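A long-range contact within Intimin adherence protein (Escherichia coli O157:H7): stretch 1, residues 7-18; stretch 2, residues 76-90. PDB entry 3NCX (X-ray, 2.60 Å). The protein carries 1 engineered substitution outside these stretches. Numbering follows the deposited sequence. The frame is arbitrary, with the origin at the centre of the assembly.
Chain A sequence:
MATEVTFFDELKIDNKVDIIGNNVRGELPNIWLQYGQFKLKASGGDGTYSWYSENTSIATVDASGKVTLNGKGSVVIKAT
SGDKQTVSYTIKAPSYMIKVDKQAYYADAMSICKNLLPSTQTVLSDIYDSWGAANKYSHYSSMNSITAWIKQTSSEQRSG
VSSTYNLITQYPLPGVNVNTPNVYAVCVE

Stretch 1 (7-18) FFDELKIDNKVD
Stretch 2 76-90: VIKATSGDKQTVSYT

Stretch 2 is a β-hairpin, and stretch 1 lies along one of its faces, running the same way as the 85-89 arm; it is extended from Phe-8 to Asp-14, with a bend at Asn-15 (phi/psi -70/-21) before Val-17. The hairpin arms, around Ile-77 to Thr-80 and Val-87 to Tyr-89, pair antiparallel: Ala-79 N to Val-87 O is 3.0 Å, Val-87 N to Ala-79 O 3.1 Å, and a type I turn from Ser-81 to Lys-84 closes the end. Alternation then sorts the side chains. Ile-77, Ala-79, Ser-81, Gln-85, Val-87 and Tyr-89 point toward stretch 1; Thr-80, Thr-86 and Ser-88 point away, with the OG1 atoms of Thr-80 and Thr-86 hydrogen-bonded at 2.8 Å.

The register advances with 85-89: CA of Leu-11 lies 6.3 Å from CA of Gln-85, and CA of Ile-13 lies 6.6 Å from CA of Tyr-89. Leu-11 (t, p) is the most covered residue. Its CD2 sits over the seam between the arms, 3.2 Å from Ala-79 O, 3.8 Å from Ser-81 N and 4.1 Å from Val-87 CB. Small Ala-79 leaves the hollow that Ile-13 (m, t) fills, Ile-13 CD1 to Ala-79 CB being 3.6 Å; Ile-13 CG1 meets Val-87 CG1 at 3.5 Å, and Ile-13 CG2 meets Tyr-89 CB at 3.7 Å. Lys-12, between them, points away, consistent with the alternation of an extended chain. Farther along, Val-17 CG2 approaches the t-rotamer Tyr-89, 3.8 Å from OH and 4.4 Å from CZ.

The cross-stretch hydrogen bonds come from Gln-85 (m, t, chi3 78°): Leu-11 N donates to Gln-85 OE1 at 3.0 Å, nearly straight at 172°, while Gln-85 NE2 gives a weak bond to Asp-9 O at 3.5 Å. Asp-83 (p) braces that amide, Asp-83 OD1 accepting from Gln-85 NE2 at 2.7 Å. Beyond it, Phe-8 CE2 rests 4.0 Å from Asp-83 CB at the exposed margin. In all, 639 Å², both sides summed, is buried between the stretches.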

ATOM      1  N   PHE A   7     -15.933 -14.392  31.435  1.00 56.89           N
ATOM      2  CA  PHE A   7     -16.831 -14.558  30.297  1.00 50.76           C
ATOM      3  C   PHE A   7     -16.507 -13.543  29.200  1.00 52.45           C
ATOM      4  O   PHE A   7     -16.276 -12.367  29.485  1.00 54.11           O
ATOM      5  CB  PHE A   7     -18.288 -14.410  30.746  1.00 56.24           C
ATOM      6  CG  PHE A   7     -18.711 -15.419  31.781  1.00 65.79           C
ATOM      7  CD1 PHE A   7     -19.524 -15.046  32.840  1.00 64.71           C
ATOM      8  CD2 PHE A   7     -18.302 -16.741  31.690  1.00 64.41           C
ATOM      9  CE1 PHE A   7     -19.916 -15.971  33.794  1.00 62.06           C
ATOM     10  CE2 PHE A   7     -18.692 -17.671  32.641  1.00 61.51           C
ATOM     11  CZ  PHE A   7     -19.500 -17.285  33.694  1.00 56.34           C
ATOM     12  N   PHE A   8     -16.489 -13.998  27.950  1.00 54.81           N
ATOM     13  CA  PHE A   8     -16.116 -13.135  26.830  1.00 50.89           C
ATOM     14  C   PHE A   8     -17.220 -13.020  25.781  1.00 39.76           C
ATOM     15  O   PHE A   8     -18.093 -13.884  25.686  1.00 44.07           O
ATOM     16  CB  PHE A   8     -14.843 -13.652  26.156  1.00 42.88           C
ATOM     17  CG  PHE A   8     -13.988 -14.508  27.044  1.00 44.37           C
ATOM     18  CD1 PHE A   8     -13.252 -13.948  28.075  1.00 44.90           C
ATOM     19  CD2 PHE A   8     -13.909 -15.876  26.836  1.00 45.72           C
ATOM     20  CE1 PHE A   8     -12.462 -14.738  28.889  1.00 48.90           C
ATOM     21  CE2 PHE A   8     -13.120 -16.670  27.646  1.00 42.20           C
ATOM     22  CZ  PHE A   8     -12.397 -16.101  28.673  1.00 46.12           C
ATOM     23  N   ASP A   9     -17.171 -11.950  24.991  1.00 35.26           N
ATOM     24  CA  ASP A   9     -18.069 -11.802  23.853  1.00 37.90           C
ATOM     25  C   ASP A   9     -17.493 -12.580  22.680  1.00 33.24           C
ATOM     26  O   ASP A   9     -16.373 -13.088  22.752  1.00 23.50           O
ATOM     27  CB  ASP A   9     -18.222 -10.332  23.459  1.00 37.01           C
ATOM     28  CG  ASP A   9     -17.939  -9.387  24.607  1.00 37.53           C
ATOM     29  OD1 ASP A   9     -18.812  -9.236  25.486  1.00 39.60           O
ATOM     30  OD2 ASP A   9     -16.844  -8.787  24.622  1.00 45.30           O
ATOM     31  N   GLU A  10     -18.250 -12.671  21.594  1.00 30.58           N
ATOM     32  CA  GLU A  10     -17.769 -13.379  20.418  1.00 25.94           C
ATOM     33  C   GLU A  10     -16.679 -12.578  19.711  1.00 27.17           C
ATOM     34  O   GLU A  10     -16.750 -11.352  19.626  1.00 21.70           O
ATOM     35  CB  GLU A  10     -18.917 -13.706  19.463  1.00 23.76           C
ATOM     36  CG  GLU A  10     -19.599 -12.502  18.845  1.00 26.43           C
ATOM     37  CD  GLU A  10     -20.635 -12.897  17.808  1.00 29.79           C
ATOM     38  OE1 GLU A  10     -21.268 -13.962  17.967  1.00 23.36           O
ATOM     39  OE2 GLU A  10     -20.812 -12.144  16.826  1.00 37.45           O
ATOM     40  N   LEU A  11     -15.667 -13.285  19.221  1.00 23.21           N
ATOM     41  CA  LEU A  11     -14.557 -12.664  18.516  1.00 20.45           C
ATOM     42  C   LEU A  11     -15.052 -11.914  17.285  1.00 24.51           C
ATOM     43  O   LEU A  11     -15.902 -12.410  16.544  1.00 23.96           O
ATOM     44  CB  LEU A  11     -13.532 -13.726  18.111  1.00 24.83           C
ATOM     45  CG  LEU A  11     -12.292 -13.250  17.353  1.00 25.40           C
ATOM     46  CD1 LEU A  11     -11.505 -12.253  18.186  1.00 20.07           C
ATOM     47  CD2 LEU A  11     -11.425 -14.438  16.971  1.00 23.67           C
ATOM     48  N   LYS A  12     -14.512 -10.718  17.072  1.00 26.52           N
ATOM     49  CA  LYS A  12     -14.930  -9.867  15.964  1.00 26.37           C
ATOM     50  C   LYS A  12     -13.761  -9.044  15.429  1.00 32.76           C
ATOM     51  O   LYS A  12     -13.083  -8.349  16.188  1.00 31.22           O
ATOM     52  CB  LYS A  12     -16.056  -8.933  16.418  1.00 33.11           C
ATOM     53  CG  LYS A  12     -16.460  -7.885  15.391  1.00 39.42           C
ATOM     54  CD  LYS A  12     -17.360  -8.469  14.314  1.00 47.71           C
ATOM     55  CE  LYS A  12     -17.554  -7.490  13.164  1.00 51.03           C
ATOM     56  NZ  LYS A  12     -18.092  -6.178  13.621  1.00 53.84           N
ATOM     57  N   ILE A  13     -13.525  -9.127  14.124  1.00 32.39           N
ATOM     58  CA  ILE A  13     -12.517  -8.287  13.484  1.00 30.87           C
ATOM     59  C   ILE A  13     -13.140  -6.979  12.998  1.00 35.92           C
ATOM     60  O   ILE A  13     -14.026  -6.980  12.140  1.00 33.17           O
ATOM     61  CB  ILE A  13     -11.830  -9.000  12.304  1.00 23.76           C
ATOM     62  CG1 ILE A  13     -10.905 -10.104  12.812  1.00 20.92           C
ATOM     63  CG2 ILE A  13     -11.031  -8.007  11.477  1.00 27.79           C
ATOM     64  CD1 ILE A  13     -10.141 -10.809  11.711  1.00 16.20           C
ATOM     65  N   ASP A  14     -12.672  -5.868  13.557  1.00 31.28           N
ATOM     66  CA  ASP A  14     -13.197  -4.550  13.214  1.00 34.17           C
ATOM     67  C   ASP A  14     -13.073  -4.266  11.721  1.00 34.80           C
ATOM     68  O   ASP A  14     -12.000  -4.424  11.135  1.00 35.26           O
ATOM     69  CB  ASP A  14     -12.474  -3.463  14.013  1.00 34.99           C
ATOM     70  CG  ASP A  14     -13.427  -2.590  14.809  1.00 47.69           C
ATOM     71  OD1 ASP A  14     -13.964  -1.617  14.238  1.00 46.34           O
ATOM     72  OD2 ASP A  14     -13.635  -2.880  16.008  1.00 42.53           O
ATOM     73  N   ASN A  15     -14.176  -3.848  11.111  1.00 38.79           N
ATOM     74  CA  ASN A  15     -14.168  -3.459   9.706  1.00 37.71           C
ATOM     75  C   ASN A  15     -13.413  -2.150   9.507  1.00 31.00           C
ATOM     76  O   ASN A  15     -12.961  -1.835   8.406  1.00 25.18           O
ATOM     77  CB  ASN A  15     -15.597  -3.336   9.178  1.00 33.43           C
ATOM     78  CG  ASN A  15     -15.645  -2.851   7.744  1.00 41.89           C
ATOM     79  OD1 ASN A  15     -15.328  -3.595   6.815  1.00 37.55           O
ATOM     80  ND2 ASN A  15     -16.045  -1.598   7.556  1.00 37.85           N
ATOM     81  N   LYS A  16     -13.281  -1.390  10.589  1.00 30.02           N
ATOM     82  CA  LYS A  16     -12.531  -0.144  10.566  1.00 32.34           C
ATOM     83  C   LYS A  16     -11.041  -0.454  10.677  1.00 34.56           C
ATOM     84  O   LYS A  16     -10.591  -1.043  11.659  1.00 31.43           O
ATOM     85  CB  LYS A  16     -12.967   0.756  11.724  1.00 34.67           C
ATOM     86  CG  LYS A  16     -12.815   2.245  11.458  1.00 39.70           C
ATOM     87  CD  LYS A  16     -14.045   2.817  10.760  1.00 40.18           C
ATOM     88  CE  LYS A  16     -15.280   2.722  11.649  1.00 41.48           C
ATOM     89  NZ  LYS A  16     -16.483   3.341  11.020  1.00 34.32           N
ATOM     90  N   VAL A  17     -10.279  -0.061   9.663  1.00 29.82           N
ATOM     91  CA  VAL A  17      -8.850  -0.354   9.618  1.00 31.62           C
ATOM     92  C   VAL A  17      -8.001   0.865   9.973  1.00 33.25           C
ATOM     93  O   VAL A  17      -8.357   1.999   9.653  1.00 29.88           O
ATOM     94  CB  VAL A  17      -8.436  -0.896   8.233  1.00 31.04           C
ATOM     95  CG1 VAL A  17      -7.024  -0.469   7.884  1.00 28.37           C
ATOM     96  CG2 VAL A  17      -8.575  -2.410   8.191  1.00 29.28           C
ATOM     97  N   ASP A  18      -6.876   0.621  10.640  1.00 27.14           N
ATOM     98  CA  ASP A  18      -5.963   1.692  11.018  1.00 29.44           C
ATOM     99  C   ASP A  18      -4.798   1.804  10.038  1.00 29.58           C
ATOM    100  O   ASP A  18      -3.846   1.026  10.105  1.00 19.44           O
ATOM    101  CB  ASP A  18      -5.429   1.463  12.432  1.00 28.78           C
ATOM    102  CG  ASP A  18      -4.418   2.512  12.849  1.00 40.50           C
ATOM    103  OD1 ASP A  18      -3.477   2.171  13.597  1.00 50.98           O
ATOM    104  OD2 ASP A  18      -4.563   3.681  12.431  1.00 50.11           O
ATOM    105  N   VAL A  76      -7.701 -13.819   2.380  1.00 26.50           N
ATOM    106  CA  VAL A  76      -8.392 -13.892   3.661  1.00 22.75           C
ATOM    107  C   VAL A  76      -7.411 -13.861   4.827  1.00 25.46           C
ATOM    108  O   VAL A  76      -6.402 -14.570   4.823  1.00 28.36           O
ATOM    109  CB  VAL A  76      -9.259 -15.161   3.768  1.00 28.77           C
ATOM    110  CG1 VAL A  76      -9.688 -15.397   5.211  1.00 23.46           C
ATOM    111  CG2 VAL A  76     -10.468 -15.057   2.851  1.00 18.74           C
ATOM    112  N   ILE A  77      -7.715 -13.033   5.821  1.00 24.77           N
ATOM    113  CA  ILE A  77      -6.915 -12.952   7.034  1.00 23.44           C
ATOM    114  C   ILE A  77      -7.724 -13.454   8.222  1.00 26.61           C
ATOM    115  O   ILE A  77      -8.868 -13.047   8.418  1.00 22.73           O
ATOM    116  CB  ILE A  77      -6.458 -11.512   7.309  1.00 21.72           C
ATOM    117  CG1 ILE A  77      -5.640 -10.988   6.127  1.00 23.66           C
ATOM    118  CG2 ILE A  77      -5.660 -11.440   8.606  1.00 13.47           C
ATOM    119  CD1 ILE A  77      -5.213  -9.548   6.271  1.00 28.57           C
ATOM    120  N   LYS A  78      -7.127 -14.342   9.010  1.00 30.59           N
ATOM    121  CA  LYS A  78      -7.822 -14.927  10.151  1.00 25.37           C
ATOM    122  C   LYS A  78      -7.204 -14.528  11.487  1.00 25.44           C
ATOM    123  O   LYS A  78      -5.983 -14.535  11.650  1.00 22.26           O
ATOM    124  CB  LYS A  78      -7.869 -16.453  10.030  1.00 26.77           C
ATOM    125  CG  LYS A  78      -8.806 -16.964   8.945  1.00 24.57           C
ATOM    126  CD  LYS A  78      -8.874 -18.483   8.944  1.00 21.92           C
ATOM    127  CE  LYS A  78      -9.864 -18.987   7.909  1.00 27.67           C
ATOM    128  NZ  LYS A  78      -9.849 -20.470   7.791  1.00 27.45           N
ATOM    129  N   ALA A  79      -8.062 -14.179  12.439  1.00 25.33           N
ATOM    130  CA  ALA A  79      -7.625 -13.869  13.793  1.00 24.11           C
ATOM    131  C   ALA A  79      -8.141 -14.935  14.754  1.00 31.48           C
ATOM    132  O   ALA A  79      -9.331 -15.252  14.761  1.00 31.42           O
ATOM    133  CB  ALA A  79      -8.118 -12.495  14.210  1.00 20.28           C
ATOM    134  N   THR A  80      -7.242 -15.490  15.559  1.00 33.04           N
ATOM    135  CA  THR A  80      -7.609 -16.529  16.512  1.00 26.78           C
ATOM    136  C   THR A  80      -7.351 -16.087  17.946  1.00 27.80           C
ATOM    137  O   THR A  80      -6.206 -15.889  18.352  1.00 33.65           O
ATOM    138  CB  THR A  80      -6.852 -17.843  16.241  1.00 25.81           C
ATOM    139  OG1 THR A  80      -7.301 -18.407  15.003  1.00 28.84           O
ATOM    140  CG2 THR A  80      -7.098 -18.841  17.358  1.00 27.51           C
ATOM    141  N   SER A  81      -8.428 -15.932  18.709  1.00 31.54           N
ATOM    142  CA  SER A  81      -8.328 -15.556  20.113  1.00 28.69           C
ATOM    143  C   SER A  81      -7.819 -16.730  20.940  1.00 31.83           C
ATOM    144  O   SER A  81      -7.804 -17.870  20.472  1.00 28.83           O
ATOM    145  CB  SER A  81      -9.685 -15.088  20.637  1.00 30.35           C
ATOM    146  OG  SER A  81     -10.685 -16.065  20.402  1.00 27.67           O
ATOM    147  N   GLY A  82      -7.406 -16.446  22.171  1.00 27.30           N
ATOM    148  CA  GLY A  82      -6.858 -17.467  23.041  1.00 31.66           C
ATOM    149  C   GLY A  82      -7.874 -18.524  23.423  1.00 36.16           C
ATOM    150  O   GLY A  82      -7.515 -19.659  23.739  1.00 45.28           O
ATOM    151  N   ASP A  83      -9.149 -18.151  23.392  1.00 33.43           N
ATOM    152  CA  ASP A  83     -10.219 -19.058  23.789  1.00 30.52           C
ATOM    153  C   ASP A  83     -10.752 -19.873  22.612  1.00 33.98           C
ATOM    154  O   ASP A  83     -11.914 -20.277  22.603  1.00 32.95           O
ATOM    155  CB  ASP A  83     -11.353 -18.281  24.457  1.00 34.51           C
ATOM    156  CG  ASP A  83     -11.821 -17.110  23.623  1.00 37.31           C
ATOM    157  OD1 ASP A  83     -12.833 -17.257  22.907  1.00 43.70           O
ATOM    158  OD2 ASP A  83     -11.170 -16.046  23.679  1.00 35.53           O
ATOM    159  N   LYS A  84      -9.893 -20.101  21.621  1.00 39.83           N
ATOM    160  CA  LYS A  84     -10.213 -20.982  20.499  1.00 37.86           C
ATOM    161  C   LYS A  84     -11.312 -20.458  19.569  1.00 36.70           C
ATOM    162  O   LYS A  84     -12.079 -21.239  19.003  1.00 28.51           O
ATOM    163  CB  LYS A  84     -10.571 -22.382  21.008  1.00 39.89           C
ATOM    164  CG  LYS A  84      -9.378 -23.202  21.484  1.00 40.61           C
ATOM    165  CD  LYS A  84      -8.882 -24.132  20.387  1.00 54.36           C
ATOM    166  CE  LYS A  84      -9.967 -25.123  19.977  1.00 57.37           C
ATOM    167  NZ  LYS A  84      -9.532 -26.006  18.859  1.00 58.14           N
ATOM    168  N   GLN A  85     -11.388 -19.141  19.409  1.00 32.48           N
ATOM    169  CA  GLN A  85     -12.291 -18.552  18.424  1.00 27.41           C
ATOM    170  C   GLN A  85     -11.508 -18.106  17.197  1.00 26.24           C
ATOM    171  O   GLN A  85     -10.390 -17.606  17.312  1.00 30.25           O
ATOM    172  CB  GLN A  85     -13.060 -17.366  19.010  1.00 25.47           C
ATOM    173  CG  GLN A  85     -14.111 -17.736  20.040  1.00 26.62           C
ATOM    174  CD  GLN A  85     -15.018 -16.569  20.388  1.00 23.56           C
ATOM    175  OE1 GLN A  85     -15.936 -16.236  19.636  1.00 18.31           O
ATOM    176  NE2 GLN A  85     -14.765 -15.940  21.529  1.00 22.43           N
ATOM    177  N   THR A  86     -12.097 -18.289  16.022  1.00 25.13           N
ATOM    178  CA  THR A  86     -11.457 -17.871  14.781  1.00 26.77           C
ATOM    179  C   THR A  86     -12.429 -17.104  13.892  1.00 27.76           C
ATOM    180  O   THR A  86     -13.548 -17.551  13.639  1.00 22.03           O
ATOM    181  CB  THR A  86     -10.870 -19.070  14.012  1.00 24.78           C
ATOM    182  OG1 THR A  86      -9.767 -19.612  14.748  1.00 28.49           O
ATOM    183  CG2 THR A  86     -10.385 -18.638  12.636  1.00 24.77           C
ATOM    184  N   VAL A  87     -11.987 -15.941  13.427  1.00 26.48           N
ATOM    185  CA  VAL A  87     -12.812 -15.078  12.596  1.00 24.43           C
ATOM    186  C   VAL A  87     -12.054 -14.644  11.345  1.00 23.68           C
ATOM    187  O   VAL A  87     -10.849 -14.395  11.393  1.00 28.12           O
ATOM    188  CB  VAL A  87     -13.289 -13.842  13.389  1.00 26.82           C
ATOM    189  CG1 VAL A  87     -13.358 -12.618  12.497  1.00 28.59           C
ATOM    190  CG2 VAL A  87     -14.633 -14.119  14.048  1.00 24.49           C
ATOM    191  N   SER A  88     -12.765 -14.561  10.224  1.00 20.21           N
ATOM    192  CA  SER A  88     -12.151 -14.196   8.951  1.00 20.89           C
ATOM    193  C   SER A  88     -12.408 -12.741   8.568  1.00 23.32           C
ATOM    194  O   SER A  88     -13.499 -12.213   8.777  1.00 18.92           O
ATOM    195  CB  SER A  88     -12.648 -15.114   7.831  1.00 16.63           C
ATOM    196  OG  SER A  88     -12.231 -16.450   8.037  1.00 19.15           O
ATOM    197  N   TYR A  89     -11.383 -12.105   8.006  1.00 21.53           N
ATOM    198  CA  TYR A  89     -11.504 -10.774   7.421  1.00 22.63           C
ATOM    199  C   TYR A  89     -10.929 -10.803   6.007  1.00 20.00           C
ATOM    200  O   TYR A  89      -9.747 -11.079   5.821  1.00 21.36           O
ATOM    201  CB  TYR A  89     -10.766  -9.734   8.267  1.00 27.80           C
ATOM    202  CG  TYR A  89     -10.602  -8.398   7.576  1.00 24.47           C
ATOM    203  CD1 TYR A  89      -9.474  -8.125   6.812  1.00 24.24           C
ATOM    204  CD2 TYR A  89     -11.574  -7.411   7.680  1.00 26.36           C
ATOM    205  CE1 TYR A  89      -9.319  -6.910   6.173  1.00 28.42           C
ATOM    206  CE2 TYR A  89     -11.427  -6.191   7.045  1.00 28.14           C
ATOM    207  CZ  TYR A  89     -10.297  -5.945   6.292  1.00 31.73           C
ATOM    208  OH  TYR A  89     -10.144  -4.734   5.656  1.00 32.49           O
ATOM    209  N   THR A  90     -11.765 -10.520   5.013  1.00 26.28           N
ATOM    210  CA  THR A  90     -11.353 -10.655   3.618  1.00 26.33           C
ATOM    211  C   THR A  90     -10.813  -9.364   3.004  1.00 26.08           C
ATOM    212  O   THR A  90     -11.359  -8.281   3.217  1.00 20.28           O
ATOM    213  CB  THR A  90     -12.499 -11.191   2.740  1.00 19.13           C
ATOM    214  OG1 THR A  90     -13.624 -10.311   2.832  1.00 35.31           O
ATOM    215  CG2 THR A  90     -12.910 -12.579   3.196  1.00 25.63           C
TER